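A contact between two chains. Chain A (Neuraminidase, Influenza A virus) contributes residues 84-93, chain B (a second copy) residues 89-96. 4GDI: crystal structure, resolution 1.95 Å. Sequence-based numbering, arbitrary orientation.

Chain A (84-93) IGSASTLSTS
Chain B 89-96: TLSTSEMI

What fixes the register at the start of chain A? I84(A) (phi/psi -55/-38) leads into G85(A) (-76/-3), whose CA lies 4.7 Å from CA of M95(B). M95(B), in a strand at -78/125, donates the one direct hydrogen bond across the contact: its N lies 3.0 Å from G85(A) O, with a nearly straight N-H...O angle of 173°. Glycine suits this close approach, since an ideal CB would point toward chain B and sit 3.2 Å from M95(B) O and 3.3 Å from E94(B) CG. The M95(B) side chain (chi1 t, chi2 t) starts sideways and its end leads away.

How do S86(A) and A87(A) reach the turn of chain B? Largely through water. S86(A) (-111/147, chi1 m) donates from OG to water 2 at 2.7 Å, which donates to L90(B) O (2.9 Å) and S93(B) O (2.6 Å). Water 3 accepts from A87(A) N at 2.8 Å and donates to L90(B) O at 2.7 Å. A87(A) (-66/149) adds an apolar contact, CB to L90(B) CD2 at 4.2 Å; L90(B) has chi1 m and chi2 t.

What shapes chain A from T89(A) to S93(A)? A turn closes as T92(A) N and S93(A) N donate to T89(A) O at 3.1 and 3.0 Å. T89(A) (-131/174, p) donates from N to T92(A) OG1 at 2.9 Å, and T92(A) OG1 donates to A87(A) O at 2.6 Å.

Where do the two turns meet? S91(A) (-88/-26, m) points toward chain B, placing CB 3.7 Å from OG of S91(B) (-91/-19, m). Water 4 lies 3.0 Å from S91(A) OG and 3.0 Å from S91(B) OG, bridging the equivalent serines. T92(A) (-106/-13, p) packs CG2 4.0 Å from S91(B) CA.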

ATOM      1  N   ILE A  84     -10.455  -6.210   5.820  1.00 24.42           N
ATOM      2  CA  ILE A  84     -11.472  -7.182   5.434  1.00 33.95           C
ATOM      3  C   ILE A  84     -11.620  -7.331   3.903  1.00 39.38           C
ATOM      4  O   ILE A  84     -11.798  -8.444   3.385  1.00 28.20           O
ATOM      5  CB  ILE A  84     -12.828  -6.836   6.089  1.00 35.03           C
ATOM      6  CG1 ILE A  84     -13.785  -8.018   5.971  1.00 49.60           C
ATOM      7  CG2 ILE A  84     -13.412  -5.563   5.495  1.00 34.43           C
ATOM      8  CD1 ILE A  84     -13.307  -9.237   6.726  1.00 41.88           C
ATOM      9  N   GLY A  85     -11.504  -6.229   3.174  1.00 30.53           N
ATOM     10  CA  GLY A  85     -11.668  -6.277   1.728  1.00 32.29           C
ATOM     11  C   GLY A  85     -10.509  -6.848   0.919  1.00 33.46           C
ATOM     12  O   GLY A  85     -10.612  -6.979  -0.312  1.00 27.33           O
ATOM     13  N   SER A  86      -9.412  -7.194   1.590  1.00 26.75           N
ATOM     14  CA  SER A  86      -8.249  -7.770   0.916  1.00 22.71           C
ATOM     15  C   SER A  86      -8.041  -9.232   1.285  1.00 24.02           C
ATOM     16  O   SER A  86      -8.335  -9.658   2.406  1.00 24.75           O
ATOM     17  CB  SER A  86      -6.979  -6.988   1.272  1.00 29.04           C
ATOM     18  OG  SER A  86      -7.146  -5.601   1.033  1.00 30.96           O
ATOM     19  N   ALA A  87      -7.537  -9.996   0.334  1.00 28.38           N
ATOM     20  CA  ALA A  87      -6.992 -11.315   0.620  1.00 30.60           C
ATOM     21  C   ALA A  87      -5.746 -11.180   1.494  1.00 24.62           C
ATOM     22  O   ALA A  87      -5.009 -10.191   1.412  1.00 24.59           O
ATOM     23  CB  ALA A  87      -6.643 -12.028  -0.676  1.00 30.76           C
ATOM     24  N   SER A  88      -5.518 -12.183   2.330  1.00 22.03           N
ATOM     25  CA  SER A  88      -4.365 -12.209   3.219  1.00 24.74           C
ATOM     26  C   SER A  88      -3.103 -12.692   2.486  1.00 29.33           C
ATOM     27  O   SER A  88      -2.927 -13.877   2.202  1.00 33.14           O
ATOM     28  CB  SER A  88      -4.669 -13.076   4.441  1.00 28.72           C
ATOM     29  OG  SER A  88      -5.654 -12.468   5.286  1.00 28.32           O
ATOM     30  N   THR A  89      -2.240 -11.743   2.161  1.00 26.94           N
ATOM     31  CA  THR A  89      -0.978 -12.032   1.504  1.00 32.04           C
ATOM     32  C   THR A  89       0.133 -11.307   2.242  1.00 35.37           C
ATOM     33  O   THR A  89      -0.127 -10.500   3.127  1.00 30.17           O
ATOM     34  CB  THR A  89      -0.963 -11.493   0.076  1.00 33.48           C
ATOM     35  OG1 THR A  89      -0.848 -10.061   0.130  1.00 29.16           O
ATOM     36  CG2 THR A  89      -2.230 -11.892  -0.670  1.00 31.16           C
ATOM     37  N   LEU A  90       1.370 -11.565   1.833  1.00 37.07           N
ATOM     38  CA  LEU A  90       2.535 -10.951   2.451  1.00 34.25           C
ATOM     39  C   LEU A  90       2.542  -9.433   2.336  1.00 28.78           C
ATOM     40  O   LEU A  90       3.162  -8.747   3.147  1.00 35.29           O
ATOM     41  CB  LEU A  90       3.806 -11.501   1.807  1.00 38.37           C
ATOM     42  CG  LEU A  90       4.109 -12.964   2.105  1.00 38.81           C
ATOM     43  CD1 LEU A  90       5.367 -13.371   1.354  1.00 45.62           C
ATOM     44  CD2 LEU A  90       4.260 -13.185   3.616  1.00 33.55           C
ATOM     45  N   SER A  91       1.861  -8.909   1.326  1.00 33.53           N
ATOM     46  CA  SER A  91       1.812  -7.467   1.105  1.00 37.72           C
ATOM     47  C   SER A  91       0.671  -6.798   1.870  1.00 37.07           C
ATOM     48  O   SER A  91       0.735  -5.609   2.166  1.00 38.76           O
ATOM     49  CB  SER A  91       1.636  -7.163  -0.390  1.00 49.38           C
ATOM     50  OG  SER A  91       2.550  -7.902  -1.177  1.00 63.53           O
ATOM     51  N   THR A  92      -0.385  -7.546   2.169  1.00 28.12           N
ATOM     52  CA  THR A  92      -1.589  -6.949   2.727  1.00 27.52           C
ATOM     53  C   THR A  92      -1.787  -7.240   4.216  1.00 27.35           C
ATOM     54  O   THR A  92      -2.643  -6.641   4.851  1.00 31.14           O
ATOM     55  CB  THR A  92      -2.833  -7.482   2.003  1.00 28.85           C
ATOM     56  OG1 THR A  92      -2.908  -8.899   2.197  1.00 30.13           O
ATOM     57  CG2 THR A  92      -2.764  -7.175   0.524  1.00 31.32           C
ATOM     58  N   SER A  93      -1.029  -8.190   4.756  1.00 25.86           N
ATOM     59  CA  SER A  93      -1.260  -8.672   6.116  1.00 26.10           C
ATOM     60  C   SER A  93      -0.136  -8.240   7.028  1.00 25.30           C
ATOM     61  O   SER A  93       1.023  -8.238   6.628  1.00 26.03           O
ATOM     62  CB  SER A  93      -1.356 -10.208   6.147  1.00 32.93           C
ATOM     63  OG  SER A  93      -2.457 -10.672   5.389  1.00 37.50           O
TER
ATOM     64  N   THR B  89      -4.932  -6.296  -8.901  1.00 27.29           N
ATOM     65  CA  THR B  89      -4.276  -7.433  -8.279  1.00 34.92           C
ATOM     66  C   THR B  89      -4.824  -7.601  -6.876  1.00 34.45           C
ATOM     67  O   THR B  89      -5.619  -6.778  -6.407  1.00 27.74           O
ATOM     68  CB  THR B  89      -2.772  -7.211  -8.187  1.00 31.61           C
ATOM     69  OG1 THR B  89      -2.486  -6.312  -7.107  1.00 40.20           O
ATOM     70  CG2 THR B  89      -2.241  -6.624  -9.492  1.00 43.22           C
ATOM     71  N   LEU B  90      -4.388  -8.651  -6.191  1.00 36.61           N
ATOM     72  CA  LEU B  90      -4.852  -8.909  -4.830  1.00 33.61           C
ATOM     73  C   LEU B  90      -4.399  -7.826  -3.866  1.00 26.71           C
ATOM     74  O   LEU B  90      -5.019  -7.627  -2.830  1.00 36.03           O
ATOM     75  CB  LEU B  90      -4.389 -10.281  -4.353  1.00 38.71           C
ATOM     76  CG  LEU B  90      -5.109 -11.436  -5.045  1.00 41.61           C
ATOM     77  CD1 LEU B  90      -4.567 -12.772  -4.558  1.00 49.30           C
ATOM     78  CD2 LEU B  90      -6.606 -11.339  -4.810  1.00 38.25           C
ATOM     79  N   SER B  91      -3.335  -7.106  -4.220  1.00 28.60           N
ATOM     80  CA  SER B  91      -2.811  -6.043  -3.354  1.00 40.65           C
ATOM     81  C   SER B  91      -3.421  -4.673  -3.651  1.00 33.49           C
ATOM     82  O   SER B  91      -3.350  -3.777  -2.818  1.00 39.02           O
ATOM     83  CB  SER B  91      -1.281  -5.938  -3.487  1.00 47.73           C
ATOM     84  OG  SER B  91      -0.650  -7.191  -3.286  1.00 56.50           O
ATOM     85  N   THR B  92      -4.001  -4.502  -4.839  1.00 26.45           N
ATOM     86  CA  THR B  92      -4.494  -3.188  -5.260  1.00 33.63           C
ATOM     87  C   THR B  92      -6.006  -3.103  -5.346  1.00 28.17           C
ATOM     88  O   THR B  92      -6.558  -2.016  -5.520  1.00 38.54           O
ATOM     89  CB  THR B  92      -3.968  -2.816  -6.647  1.00 36.55           C
ATOM     90  OG1 THR B  92      -4.445  -3.774  -7.614  1.00 34.55           O
ATOM     91  CG2 THR B  92      -2.438  -2.781  -6.651  1.00 33.23           C
ATOM     92  N   SER B  93      -6.679  -4.244  -5.283  1.00 31.94           N
ATOM     93  CA  SER B  93      -8.116  -4.256  -5.483  1.00 28.71           C
ATOM     94  C   SER B  93      -8.805  -4.548  -4.171  1.00 23.77           C
ATOM     95  O   SER B  93      -8.318  -5.310  -3.350  1.00 25.79           O
ATOM     96  CB  SER B  93      -8.544  -5.303  -6.515  1.00 38.36           C
ATOM     97  OG  SER B  93      -8.081  -4.973  -7.802  1.00 41.54           O
ATOM     98  N   GLU B  94      -9.949  -3.921  -3.991  1.00 24.01           N
ATOM     99  CA  GLU B  94     -10.707  -4.047  -2.770  1.00 26.42           C
ATOM    100  C   GLU B  94     -12.038  -4.702  -3.090  1.00 21.59           C
ATOM    101  O   GLU B  94     -12.745  -4.253  -3.982  1.00 26.49           O
ATOM    102  CB  GLU B  94     -10.927  -2.649  -2.204  1.00 29.98           C
ATOM    103  CG  GLU B  94     -11.941  -2.575  -1.101  1.00 34.39           C
ATOM    104  CD  GLU B  94     -12.199  -1.138  -0.662  1.00 52.38           C
ATOM    105  OE1 GLU B  94     -11.864  -0.209  -1.427  1.00 60.20           O
ATOM    106  OE2 GLU B  94     -12.745  -0.938   0.444  1.00 56.27           O
ATOM    107  N   MET B  95     -12.374  -5.765  -2.369  1.00 18.83           N
ATOM    108  CA  MET B  95     -13.675  -6.396  -2.507  1.00 22.69           C
ATOM    109  C   MET B  95     -14.697  -5.542  -1.758  1.00 25.37           C
ATOM    110  O   MET B  95     -14.535  -5.259  -0.578  1.00 21.86           O
ATOM    111  CB  MET B  95     -13.626  -7.817  -1.944  1.00 29.65           C
ATOM    112  CG  MET B  95     -14.903  -8.607  -2.129  1.00 26.94           C
ATOM    113  SD  MET B  95     -15.005 -10.025  -1.029  1.00 32.98           S
ATOM    114  CE  MET B  95     -14.326 -11.317  -2.072  1.00 26.71           C
ATOM    115  N   ILE B  96     -15.752  -5.129  -2.442  1.00 25.64           N
ATOM    116  CA  ILE B  96     -16.705  -4.194  -1.857  1.00 26.24           C
ATOM    117  C   ILE B  96     -17.949  -4.861  -1.268  1.00 27.83           C
ATOM    118  O   ILE B  96     -18.282  -4.659  -0.097  1.00 32.69           O
ATOM    119  CB  ILE B  96     -17.174  -3.168  -2.889  1.00 25.08           C
ATOM    120  CG1 ILE B  96     -16.000  -2.322  -3.370  1.00 34.87           C
ATOM    121  CG2 ILE B  96     -18.236  -2.265  -2.268  1.00 20.10           C
ATOM    122  CD1 ILE B  96     -16.414  -1.266  -4.355  1.00 42.83           C
TER
HETATM  123  O   HOH W   1      -9.370  -7.839  -2.928  1.00 35.33           O
HETATM  124  O   HOH W   2      -6.382  -5.391  -1.580  1.00 30.54           O
HETATM  125  O   HOH W   3      -7.259  -8.975  -2.254  1.00 31.08           O
HETATM  126  O   HOH W   4       2.146  -6.190  -3.645  1.00 44.62           O